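PDB 4A9V: PHOX from Pseudomonas fluorescens, which hydrolyses phosphate monoesters as an alkaline phosphatase, using a cofactor of iron and calcium ions held by a beta-propeller. Local coordinates for residues A362-A365 / E366-H370. Residues are numbered along the deposited sequence; the frame is centred on the assembly and turned at random.
Sequences ADQA and EVLIH. With EDO (1,2-ethanediol), chain H.
Asp363 sets its carboxylate between its own backbone N and carbonyl carbon (chi1 53°), folding it back toward Glu366, whose CG lies anti to its carbonyl carbon (chi1 -66°) and whose extended chain returns to Ala362. This N-caps the short helix 364-369 of the beta-propeller. Asp363 OD1 takes the N-H of Glu366 at 2.9 Å, nearly along the C-O axis; a short acidic side chain suits this place, where first-turn amides lack helical acceptors. Asp363 OD2 is hydrogen-bonded to His158 NE2. In a classic capping box the glutamate would answer the N-cap amide; here it reaches one residue further, Glu366 OE1 receiving Ala362 N at 2.9 Å from above the carboxylate plane. The two carboxylate planes are turned 76° from each other, and nearby amide dipoles probably ease their like charges. With an alanine for Glu366, Ala362 N would probably lose this acceptor and the entering chain be freer to move. Gln364, long enough to bend back, rests OE1 against Val367 CB at 3.7 Å; OE1 accepts a hydrogen bond from His350 N, and NE2 donates to Leu348 O and 1,2-ethanediol O2. Ile369 N donates a helical hydrogen bond to Ala365 O at 2.9 Å.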
loop_
_atom_site.group_PDB
_atom_site.type_symbol
_atom_site.label_atom_id
_atom_site.label_comp_id
_atom_site.label_asym_id
_atom_site.label_seq_id
_atom_site.Cartn_x
_atom_site.Cartn_y
_atom_site.Cartn_z
ATOM N N ALA A 362 24.711 -12.679 -10.563
ATOM C CA ALA A 362 26.033 -13.066 -10.083
ATOM C C ALA A 362 25.967 -13.740 -8.716
ATOM O O ALA A 362 26.861 -14.497 -8.338
ATOM C CB ALA A 362 26.945 -11.851 -10.023
ATOM N N ASP A 363 24.973 -13.352 -7.928
ATOM C CA ASP A 363 24.910 -13.719 -6.522
ATOM C C ASP A 363 23.503 -13.437 -6.003
ATOM O O ASP A 363 22.654 -12.946 -6.744
ATOM C CB ASP A 363 25.956 -12.939 -5.719
ATOM C CG ASP A 363 25.864 -11.441 -5.939
ATOM O OD1 ASP A 363 24.744 -10.922 -6.078
ATOM O OD2 ASP A 363 26.918 -10.774 -5.984
ATOM N N GLN A 364 23.242 -13.795 -4.751
ATOM C CA GLN A 364 21.905 -13.674 -4.196
ATOM C C GLN A 364 21.498 -12.211 -4.037
ATOM O O GLN A 364 20.333 -11.876 -4.218
ATOM C CB GLN A 364 21.816 -14.409 -2.859
ATOM C CG GLN A 364 20.445 -14.333 -2.201
ATOM C CD GLN A 364 19.342 -14.981 -3.018
ATOM O OE1 GLN A 364 19.593 -15.658 -4.013
ATOM N NE2 GLN A 364 18.107 -14.822 -2.556
ATOM N N ALA A 365 22.453 -11.322 -3.787
ATOM C CA ALA A 365 22.126 -9.900 -3.719
ATOM C C ALA A 365 21.467 -9.429 -5.008
ATOM O O ALA A 365 20.472 -8.701 -4.979
ATOM C CB ALA A 365 23.371 -9.084 -3.431
ATOM N N GLU A 366 22.025 -9.829 -6.144
ATOM C CA GLU A 366 21.458 -9.434 -7.430
ATOM C C GLU A 366 20.077 -10.024 -7.688
ATOM O O GLU A 366 19.231 -9.383 -8.301
ATOM C CB GLU A 366 22.415 -9.801 -8.562
ATOM C CG GLU A 366 23.704 -9.003 -8.508
ATOM C CD GLU A 366 24.558 -9.118 -9.759
ATOM O OE1 GLU A 366 24.166 -9.818 -10.719
ATOM O OE2 GLU A 366 25.585 -8.411 -9.819
ATOM N N VAL A 367 19.847 -11.244 -7.217
ATOM C CA VAL A 367 18.522 -11.843 -7.278
ATOM C C VAL A 367 17.495 -10.949 -6.586
ATOM O O VAL A 367 16.389 -10.757 -7.091
ATOM C CB VAL A 367 18.523 -13.259 -6.664
ATOM C CG1 VAL A 367 17.117 -13.836 -6.638
ATOM C CG2 VAL A 367 19.462 -14.171 -7.443
ATOM N N LEU A 368 17.862 -10.403 -5.435
ATOM C CA LEU A 368 16.939 -9.585 -4.650
ATOM C C LEU A 368 16.763 -8.183 -5.244
ATOM O O LEU A 368 15.642 -7.687 -5.368
ATOM C CB LEU A 368 17.433 -9.498 -3.206
ATOM C CG LEU A 368 17.461 -10.840 -2.470
ATOM C CD1 LEU A 368 18.271 -10.713 -1.193
ATOM C CD2 LEU A 368 16.054 -11.336 -2.195
ATOM N N ILE A 369 17.864 -7.558 -5.650
ATOM C CA ILE A 369 17.816 -6.229 -6.250
ATOM C C ILE A 369 17.005 -6.274 -7.550
ATOM O O ILE A 369 16.282 -5.332 -7.877
ATOM C CB ILE A 369 19.244 -5.693 -6.485
ATOM C CG1 ILE A 369 19.987 -5.530 -5.154
ATOM C CG2 ILE A 369 19.211 -4.371 -7.238
ATOM C CD1 ILE A 369 21.487 -5.380 -5.303
ATOM N N HIS A 370 17.136 -7.381 -8.276
ATOM C CA HIS A 370 16.447 -7.587 -9.545
ATOM C C HIS A 370 15.441 -8.703 -9.444
ATOM O O HIS A 370 15.273 -9.504 -10.366
ATOM C CB HIS A 370 17.467 -7.865 -10.641
ATOM C CG HIS A 370 18.384 -6.707 -10.893
ATOM N ND1 HIS A 370 19.625 -6.849 -11.397
ATOM C CD2 HIS A 370 18.181 -5.341 -10.726
ATOM C CE1 HIS A 370 20.192 -5.635 -11.530
ATOM N NE2 HIS A 370 19.311 -4.715 -11.110
HETATM C C1 EDO H . 18.114 -14.510 2.829
HETATM O O1 EDO H . 18.502 -15.567 3.729
HETATM C C2 EDO H . 18.415 -14.926 1.392
HETATM O O2 EDO H . 18.011 -13.912 0.460
#